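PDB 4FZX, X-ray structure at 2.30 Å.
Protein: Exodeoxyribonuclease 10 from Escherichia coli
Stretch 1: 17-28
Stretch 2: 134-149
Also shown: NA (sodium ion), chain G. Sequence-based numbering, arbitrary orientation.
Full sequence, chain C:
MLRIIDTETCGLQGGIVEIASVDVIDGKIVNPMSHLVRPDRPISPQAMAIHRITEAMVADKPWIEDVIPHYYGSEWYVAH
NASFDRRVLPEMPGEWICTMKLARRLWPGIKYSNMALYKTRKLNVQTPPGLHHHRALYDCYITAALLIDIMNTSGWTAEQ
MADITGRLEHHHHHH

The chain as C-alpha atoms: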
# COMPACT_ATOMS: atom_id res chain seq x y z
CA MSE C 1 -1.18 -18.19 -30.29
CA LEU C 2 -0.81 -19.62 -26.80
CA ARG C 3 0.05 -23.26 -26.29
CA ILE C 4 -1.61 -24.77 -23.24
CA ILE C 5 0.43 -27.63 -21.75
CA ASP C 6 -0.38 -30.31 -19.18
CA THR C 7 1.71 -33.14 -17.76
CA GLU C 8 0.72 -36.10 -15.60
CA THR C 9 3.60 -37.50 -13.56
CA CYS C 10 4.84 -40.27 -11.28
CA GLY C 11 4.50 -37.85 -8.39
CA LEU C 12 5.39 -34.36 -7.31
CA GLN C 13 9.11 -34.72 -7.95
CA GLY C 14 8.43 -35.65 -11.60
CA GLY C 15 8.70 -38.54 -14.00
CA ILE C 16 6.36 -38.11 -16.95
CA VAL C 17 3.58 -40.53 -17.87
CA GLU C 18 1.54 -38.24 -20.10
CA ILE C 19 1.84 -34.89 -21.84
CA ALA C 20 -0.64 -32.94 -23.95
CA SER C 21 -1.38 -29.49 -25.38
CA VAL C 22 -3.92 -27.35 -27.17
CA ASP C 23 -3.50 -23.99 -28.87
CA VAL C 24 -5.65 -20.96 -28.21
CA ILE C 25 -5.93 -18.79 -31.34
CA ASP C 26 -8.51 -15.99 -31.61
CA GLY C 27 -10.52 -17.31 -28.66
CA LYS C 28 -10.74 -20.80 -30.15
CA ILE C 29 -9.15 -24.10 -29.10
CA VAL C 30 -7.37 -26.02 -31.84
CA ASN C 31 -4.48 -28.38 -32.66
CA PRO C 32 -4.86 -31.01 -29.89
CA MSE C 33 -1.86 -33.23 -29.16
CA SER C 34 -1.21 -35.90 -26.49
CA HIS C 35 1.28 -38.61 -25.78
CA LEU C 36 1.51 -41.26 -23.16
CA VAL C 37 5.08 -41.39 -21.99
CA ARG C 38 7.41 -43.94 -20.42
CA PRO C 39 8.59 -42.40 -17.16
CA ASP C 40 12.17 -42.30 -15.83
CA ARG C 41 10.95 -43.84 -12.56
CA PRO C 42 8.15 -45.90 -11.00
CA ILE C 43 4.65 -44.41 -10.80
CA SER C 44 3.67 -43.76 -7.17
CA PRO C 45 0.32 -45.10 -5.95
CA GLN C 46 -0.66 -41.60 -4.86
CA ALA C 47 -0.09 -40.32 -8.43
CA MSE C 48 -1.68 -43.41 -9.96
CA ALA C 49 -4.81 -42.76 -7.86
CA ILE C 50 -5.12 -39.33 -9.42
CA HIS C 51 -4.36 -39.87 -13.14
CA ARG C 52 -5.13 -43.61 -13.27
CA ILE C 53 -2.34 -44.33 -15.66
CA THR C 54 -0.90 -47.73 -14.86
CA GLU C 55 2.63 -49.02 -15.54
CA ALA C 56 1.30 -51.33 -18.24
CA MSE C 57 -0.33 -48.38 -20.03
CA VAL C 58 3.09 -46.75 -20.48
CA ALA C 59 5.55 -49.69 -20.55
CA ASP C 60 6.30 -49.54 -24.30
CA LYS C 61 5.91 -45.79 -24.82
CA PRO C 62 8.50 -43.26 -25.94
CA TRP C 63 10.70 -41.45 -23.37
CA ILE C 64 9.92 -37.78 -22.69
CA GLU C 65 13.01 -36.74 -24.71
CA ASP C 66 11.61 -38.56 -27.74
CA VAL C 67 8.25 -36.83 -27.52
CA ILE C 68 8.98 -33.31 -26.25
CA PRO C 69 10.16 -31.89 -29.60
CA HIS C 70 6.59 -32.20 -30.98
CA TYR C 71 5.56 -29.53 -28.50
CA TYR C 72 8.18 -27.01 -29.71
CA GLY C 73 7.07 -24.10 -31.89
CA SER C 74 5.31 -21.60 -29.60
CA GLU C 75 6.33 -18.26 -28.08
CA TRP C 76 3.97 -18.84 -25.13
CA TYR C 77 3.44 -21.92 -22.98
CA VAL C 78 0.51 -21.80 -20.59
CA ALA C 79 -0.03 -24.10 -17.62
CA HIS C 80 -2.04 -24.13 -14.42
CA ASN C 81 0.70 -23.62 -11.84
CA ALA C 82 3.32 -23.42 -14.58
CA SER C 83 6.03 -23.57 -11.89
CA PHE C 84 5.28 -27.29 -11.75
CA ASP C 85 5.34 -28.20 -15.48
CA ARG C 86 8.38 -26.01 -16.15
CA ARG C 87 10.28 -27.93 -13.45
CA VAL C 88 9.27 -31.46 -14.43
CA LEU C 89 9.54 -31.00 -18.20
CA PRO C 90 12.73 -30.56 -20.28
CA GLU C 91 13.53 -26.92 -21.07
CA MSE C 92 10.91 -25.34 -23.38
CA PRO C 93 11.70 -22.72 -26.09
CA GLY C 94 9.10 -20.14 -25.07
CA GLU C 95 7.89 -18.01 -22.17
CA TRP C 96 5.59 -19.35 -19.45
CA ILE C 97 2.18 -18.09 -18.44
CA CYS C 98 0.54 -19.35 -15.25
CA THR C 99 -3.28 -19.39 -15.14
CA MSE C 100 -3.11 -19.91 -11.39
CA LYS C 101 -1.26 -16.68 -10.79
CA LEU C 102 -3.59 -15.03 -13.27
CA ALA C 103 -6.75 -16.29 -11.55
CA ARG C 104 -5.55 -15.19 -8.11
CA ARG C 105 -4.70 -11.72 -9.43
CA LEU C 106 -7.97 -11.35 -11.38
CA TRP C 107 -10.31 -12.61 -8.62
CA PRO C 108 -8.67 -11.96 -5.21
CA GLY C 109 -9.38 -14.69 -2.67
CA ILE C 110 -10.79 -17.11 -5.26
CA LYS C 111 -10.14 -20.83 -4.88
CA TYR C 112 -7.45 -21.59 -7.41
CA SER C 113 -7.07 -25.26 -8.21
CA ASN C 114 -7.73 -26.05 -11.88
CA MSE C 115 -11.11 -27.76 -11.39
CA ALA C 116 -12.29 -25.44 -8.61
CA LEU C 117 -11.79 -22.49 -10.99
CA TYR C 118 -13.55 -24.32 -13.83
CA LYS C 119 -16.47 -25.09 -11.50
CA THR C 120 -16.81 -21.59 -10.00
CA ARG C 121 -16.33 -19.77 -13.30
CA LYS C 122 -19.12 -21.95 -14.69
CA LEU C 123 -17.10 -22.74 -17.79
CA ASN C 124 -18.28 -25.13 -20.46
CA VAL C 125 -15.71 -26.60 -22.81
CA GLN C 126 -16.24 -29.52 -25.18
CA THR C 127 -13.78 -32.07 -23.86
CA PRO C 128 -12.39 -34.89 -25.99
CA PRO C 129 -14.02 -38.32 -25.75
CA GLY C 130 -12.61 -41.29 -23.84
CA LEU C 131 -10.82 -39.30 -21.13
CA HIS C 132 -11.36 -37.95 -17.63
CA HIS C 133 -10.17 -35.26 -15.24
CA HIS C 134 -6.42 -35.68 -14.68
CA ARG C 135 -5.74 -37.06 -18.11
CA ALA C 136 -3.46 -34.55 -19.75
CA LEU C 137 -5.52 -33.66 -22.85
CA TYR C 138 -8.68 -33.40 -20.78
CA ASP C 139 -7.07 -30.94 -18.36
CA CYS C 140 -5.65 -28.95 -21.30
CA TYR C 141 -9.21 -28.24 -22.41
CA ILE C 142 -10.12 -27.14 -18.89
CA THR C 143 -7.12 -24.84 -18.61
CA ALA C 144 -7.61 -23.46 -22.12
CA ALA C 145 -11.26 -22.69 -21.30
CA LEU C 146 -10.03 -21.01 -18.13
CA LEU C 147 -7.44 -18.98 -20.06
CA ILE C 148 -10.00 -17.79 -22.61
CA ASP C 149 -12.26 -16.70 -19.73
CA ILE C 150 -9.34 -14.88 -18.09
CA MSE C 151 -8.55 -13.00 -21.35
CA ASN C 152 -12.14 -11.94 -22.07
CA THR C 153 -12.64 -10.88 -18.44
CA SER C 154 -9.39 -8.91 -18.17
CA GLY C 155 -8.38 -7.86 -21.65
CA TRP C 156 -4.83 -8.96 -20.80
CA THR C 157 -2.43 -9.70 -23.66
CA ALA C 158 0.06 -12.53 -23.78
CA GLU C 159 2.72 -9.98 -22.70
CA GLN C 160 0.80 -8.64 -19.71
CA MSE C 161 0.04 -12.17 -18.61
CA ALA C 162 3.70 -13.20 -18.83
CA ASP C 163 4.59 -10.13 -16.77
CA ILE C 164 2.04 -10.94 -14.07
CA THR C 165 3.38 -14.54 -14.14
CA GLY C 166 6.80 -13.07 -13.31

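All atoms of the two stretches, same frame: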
# COMPACT_ATOMS: atom_id res chain seq x y z
N VAL C 17 4.35 -39.41 -17.33
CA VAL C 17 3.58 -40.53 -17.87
C VAL C 17 2.64 -40.09 -18.97
O VAL C 17 2.21 -40.91 -19.79
CB VAL C 17 2.80 -41.30 -16.78
CG1 VAL C 17 3.76 -41.91 -15.77
CG2 VAL C 17 1.81 -40.38 -16.06
N GLU C 18 2.34 -38.79 -19.02
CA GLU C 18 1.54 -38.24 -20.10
C GLU C 18 1.86 -36.75 -20.30
O GLU C 18 2.05 -36.01 -19.35
CB GLU C 18 0.04 -38.41 -19.80
CG GLU C 18 -0.86 -38.39 -21.05
CD GLU C 18 -2.33 -38.70 -20.76
OE1 GLU C 18 -2.79 -38.49 -19.61
OE2 GLU C 18 -3.05 -39.10 -21.71
N ILE C 19 1.81 -36.30 -21.55
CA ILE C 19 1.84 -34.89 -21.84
C ILE C 19 0.83 -34.59 -22.94
O ILE C 19 0.53 -35.46 -23.78
CB ILE C 19 3.23 -34.45 -22.30
CG1 ILE C 19 3.30 -32.93 -22.42
CG2 ILE C 19 3.59 -35.14 -23.64
CD1 ILE C 19 4.74 -32.39 -22.66
N ALA C 20 0.35 -33.36 -22.96
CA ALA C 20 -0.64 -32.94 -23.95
C ALA C 20 -0.61 -31.43 -24.10
O ALA C 20 -0.10 -30.72 -23.22
CB ALA C 20 -2.02 -33.40 -23.54
N SER C 21 -1.18 -30.93 -25.20
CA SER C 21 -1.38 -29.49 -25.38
C SER C 21 -2.55 -29.16 -26.31
O SER C 21 -2.97 -29.97 -27.14
CB SER C 21 -0.09 -28.82 -25.90
OG SER C 21 0.15 -29.12 -27.26
N VAL C 22 -3.08 -27.94 -26.16
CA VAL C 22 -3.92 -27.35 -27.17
C VAL C 22 -3.44 -25.93 -27.44
O VAL C 22 -2.70 -25.35 -26.63
CB VAL C 22 -5.39 -27.31 -26.73
CG1 VAL C 22 -5.99 -28.70 -26.74
CG2 VAL C 22 -5.50 -26.67 -25.34
N ASP C 23 -3.85 -25.37 -28.57
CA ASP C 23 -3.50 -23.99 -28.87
C ASP C 23 -4.74 -23.14 -28.77
O ASP C 23 -5.84 -23.57 -29.15
CB ASP C 23 -2.86 -23.88 -30.27
CG ASP C 23 -1.54 -24.64 -30.39
OD1 ASP C 23 -0.94 -24.97 -29.35
OD2 ASP C 23 -1.13 -24.96 -31.53
N VAL C 24 -4.59 -21.95 -28.19
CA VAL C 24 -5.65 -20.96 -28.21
C VAL C 24 -5.30 -19.87 -29.22
O VAL C 24 -4.25 -19.24 -29.12
CB VAL C 24 -5.90 -20.35 -26.81
CG1 VAL C 24 -6.93 -19.23 -26.88
CG2 VAL C 24 -6.36 -21.44 -25.82
N ILE C 25 -6.12 -19.77 -30.26
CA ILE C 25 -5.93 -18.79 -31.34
C ILE C 25 -7.28 -18.09 -31.54
O ILE C 25 -8.27 -18.74 -31.86
CB ILE C 25 -5.53 -19.49 -32.69
CG1 ILE C 25 -4.41 -20.52 -32.46
CG2 ILE C 25 -5.14 -18.45 -33.76
CD1 ILE C 25 -3.84 -21.14 -33.75
N ASP C 26 -7.32 -16.78 -31.31
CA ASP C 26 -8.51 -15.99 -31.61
C ASP C 26 -9.70 -16.54 -30.83
O ASP C 26 -10.78 -16.74 -31.38
CB ASP C 26 -8.81 -16.00 -33.11
CG ASP C 26 -7.74 -15.25 -33.94
OD1 ASP C 26 -7.10 -14.31 -33.40
OD2 ASP C 26 -7.54 -15.61 -35.13
N GLY C 27 -9.47 -16.82 -29.55
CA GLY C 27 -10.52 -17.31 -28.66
C GLY C 27 -11.05 -18.69 -28.99
O GLY C 27 -12.07 -19.11 -28.43
N LYS C 28 -10.35 -19.43 -29.85
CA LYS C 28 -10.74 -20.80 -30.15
C LYS C 28 -9.66 -21.79 -29.76
O LYS C 28 -8.49 -21.45 -29.76
CB LYS C 28 -11.07 -20.94 -31.64
CG LYS C 28 -12.17 -19.99 -32.10
CD LYS C 28 -12.92 -20.54 -33.29
CE LYS C 28 -14.34 -19.99 -33.34
NZ LYS C 28 -14.37 -18.62 -33.92
N HIS C 134 -7.76 -35.19 -15.02
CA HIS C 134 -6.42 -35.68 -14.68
C HIS C 134 -5.83 -36.59 -15.75
O HIS C 134 -4.77 -37.19 -15.54
CB HIS C 134 -6.43 -36.39 -13.32
CG HIS C 134 -6.99 -35.56 -12.21
ND1 HIS C 134 -6.37 -34.42 -11.75
CD2 HIS C 134 -8.11 -35.72 -11.47
CE1 HIS C 134 -7.08 -33.91 -10.76
NE2 HIS C 134 -8.14 -34.69 -10.56
N ARG C 135 -6.46 -36.64 -16.91
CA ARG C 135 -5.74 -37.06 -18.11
C ARG C 135 -5.33 -35.81 -18.86
O ARG C 135 -6.10 -34.87 -18.97
CB ARG C 135 -6.58 -38.00 -18.97
CG ARG C 135 -6.87 -39.37 -18.30
CD ARG C 135 -5.60 -40.24 -18.14
NE ARG C 135 -4.94 -40.49 -19.42
CZ ARG C 135 -5.28 -41.44 -20.29
NH1 ARG C 135 -6.22 -42.33 -19.98
NH2 ARG C 135 -4.63 -41.54 -21.44
N ALA C 136 -4.09 -35.79 -19.33
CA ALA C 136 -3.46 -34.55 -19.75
C ALA C 136 -4.30 -33.75 -20.75
O ALA C 136 -4.49 -32.56 -20.54
CB ALA C 136 -2.06 -34.81 -20.30
N LEU C 137 -4.78 -34.39 -21.82
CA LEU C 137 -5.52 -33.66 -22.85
C LEU C 137 -6.83 -33.10 -22.31
O LEU C 137 -7.24 -32.00 -22.67
CB LEU C 137 -5.79 -34.53 -24.09
CG LEU C 137 -6.33 -33.75 -25.30
CD1 LEU C 137 -5.31 -32.70 -25.78
CD2 LEU C 137 -6.75 -34.66 -26.46
N TYR C 138 -7.46 -33.86 -21.42
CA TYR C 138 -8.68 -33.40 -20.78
C TYR C 138 -8.43 -32.11 -20.00
O TYR C 138 -9.13 -31.10 -20.20
CB TYR C 138 -9.23 -34.50 -19.87
CG TYR C 138 -10.60 -34.23 -19.33
CD1 TYR C 138 -10.80 -33.29 -18.32
CD2 TYR C 138 -11.70 -34.94 -19.81
CE1 TYR C 138 -12.06 -33.05 -17.81
CE2 TYR C 138 -12.97 -34.70 -19.30
CZ TYR C 138 -13.14 -33.76 -18.29
OH TYR C 138 -14.40 -33.51 -17.80
N ASP C 139 -7.39 -32.11 -19.17
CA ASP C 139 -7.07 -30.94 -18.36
C ASP C 139 -6.61 -29.74 -19.20
O ASP C 139 -6.77 -28.59 -18.78
CB ASP C 139 -6.02 -31.27 -17.32
CG ASP C 139 -6.57 -32.13 -16.17
OD1 ASP C 139 -7.73 -32.60 -16.25
OD2 ASP C 139 -5.81 -32.36 -15.20
N CYS C 140 -6.01 -30.01 -20.36
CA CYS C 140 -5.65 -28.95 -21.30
C CYS C 140 -6.86 -28.17 -21.75
O CYS C 140 -6.81 -26.96 -21.88
CB CYS C 140 -4.91 -29.52 -22.53
SG CYS C 140 -3.16 -29.87 -22.26
N TYR C 141 -7.96 -28.88 -22.02
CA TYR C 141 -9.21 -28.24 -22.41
C TYR C 141 -9.82 -27.41 -21.29
O TYR C 141 -10.39 -26.34 -21.54
CB TYR C 141 -10.22 -29.29 -22.91
CG TYR C 141 -10.01 -29.62 -24.36
CD1 TYR C 141 -10.56 -28.82 -25.36
CD2 TYR C 141 -9.16 -30.65 -24.75
CE1 TYR C 141 -10.34 -29.08 -26.70
CE2 TYR C 141 -8.91 -30.91 -26.09
CZ TYR C 141 -9.52 -30.12 -27.06
OH TYR C 141 -9.30 -30.37 -28.40
N ILE C 142 -9.66 -27.88 -20.06
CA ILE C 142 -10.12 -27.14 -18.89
C ILE C 142 -9.32 -25.85 -18.75
O ILE C 142 -9.88 -24.76 -18.63
CB ILE C 142 -9.95 -27.97 -17.59
CG1 ILE C 142 -10.76 -29.27 -17.66
CG2 ILE C 142 -10.33 -27.15 -16.38
CD1 ILE C 142 -12.21 -29.09 -18.05
N THR C 143 -8.00 -25.97 -18.83
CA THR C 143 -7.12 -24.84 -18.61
C THR C 143 -7.25 -23.83 -19.75
O THR C 143 -7.35 -22.63 -19.51
CB THR C 143 -5.68 -25.30 -18.43
OG1 THR C 143 -5.63 -26.24 -17.35
CG2 THR C 143 -4.73 -24.12 -18.12
N ALA C 144 -7.39 -24.33 -20.97
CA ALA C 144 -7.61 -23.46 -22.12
C ALA C 144 -8.91 -22.69 -21.96
O ALA C 144 -8.94 -21.46 -22.15
CB ALA C 144 -7.63 -24.28 -23.42
N ALA C 145 -9.99 -23.38 -21.58
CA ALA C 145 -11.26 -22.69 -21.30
C ALA C 145 -11.08 -21.63 -20.22
O ALA C 145 -11.61 -20.53 -20.32
CB ALA C 145 -12.36 -23.70 -20.90
N LEU C 146 -10.32 -21.96 -19.18
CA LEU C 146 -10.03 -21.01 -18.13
C LEU C 146 -9.24 -19.80 -18.65
O LEU C 146 -9.49 -18.67 -18.25
CB LEU C 146 -9.27 -21.68 -17.00
CG LEU C 146 -8.72 -20.75 -15.92
CD1 LEU C 146 -9.85 -19.94 -15.25
CD2 LEU C 146 -7.88 -21.52 -14.90
N LEU C 147 -8.29 -20.05 -19.55
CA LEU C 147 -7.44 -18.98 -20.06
C LEU C 147 -8.25 -18.04 -20.95
O LEU C 147 -8.12 -16.82 -20.87
CB LEU C 147 -6.26 -19.57 -20.84
CG LEU C 147 -5.53 -18.55 -21.74
CD1 LEU C 147 -4.66 -17.58 -20.90
CD2 LEU C 147 -4.71 -19.25 -22.78
N ILE C 148 -9.15 -18.60 -21.75
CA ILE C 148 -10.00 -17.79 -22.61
C ILE C 148 -10.89 -16.88 -21.76
O ILE C 148 -11.01 -15.68 -22.04
CB ILE C 148 -10.87 -18.66 -23.57
CG1 ILE C 148 -9.99 -19.28 -24.64
CG2 ILE C 148 -11.98 -17.80 -24.23
CD1 ILE C 148 -10.61 -20.45 -25.36
N ASP C 149 -11.46 -17.45 -20.70
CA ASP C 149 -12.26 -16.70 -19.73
C ASP C 149 -11.44 -15.57 -19.10
O ASP C 149 -11.89 -14.42 -19.05
CB ASP C 149 -12.79 -17.65 -18.66
CG ASP C 149 -13.55 -16.95 -17.55
OD1 ASP C 149 -14.26 -15.96 -17.82
OD2 ASP C 149 -13.48 -17.43 -16.41
NA NA G . -3.62 -32.46 -14.86
O HOH W 1 -4.60 -37.34 -22.49
O HOH W 2 -4.09 -34.01 -12.84

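Helix 136-149 lies against strand 18-25, running in roughly the same direction at 33°, with the axes 6.9 Å apart at closest approach. Along the strand, Glu18, Ala20, Val22 and Val24 point toward the helix. Ile19, Ser21 and Asp23 point away, as strand alternation requires.

His134 precedes the helix and faces away from the strand. Its backbone N donates to Asp139 OD1 at 2.9 Å, and its ND1 lies 2.6 Å from the O of water 2, which also binds the sodium ion.

Arg135 is the N-cap residue. Its side chain folds back through three m rotamers to meet Glu18 in a two-pronged salt bridge: Arg135 NE to Glu18 OE1 and Arg135 NH2 to Glu18 OE2, each 2.9 Å. The carboxylate meets the guanidinium at its edge. Glu18 OE1 also accepts a nearly straight hydrogen bond from Ala136 N at 3.0 Å. The acid thus serves a free amide in the first turn of the helix. Water 1 extends this link, donating to Glu18 OE2 and accepting from Leu137 N.

Small side chains allow close packing here. Ala136 CB is 3.5 Å from Ala20 CB, and the CA atoms of Ala20 and Leu137 are only 5.1 Å apart. Leu137 CD1 reaches Val22 CG1 at 4.2 Å.

Asp139 makes no contact with the strand; its OD2 binds sodium at 2.2 Å. Cys140 points toward the strand, its SG 3.9 Å from Ala20 CB. Tyr141 starts sideways, but its ring comes nearer and receives Val22 CG1 over one face in a CH-pi contact.

Ala144 CB touches Val22 CG2 at 3.7 Å and Val24 CG2 at 3.9 Å. Leu147 CD2 and Ile148 CG1 continue the apolar seam onto Val24. Finally, Ile148 CD1 approaches Gly27 O at 3.7 Å, in the type I' turn that follows the strand.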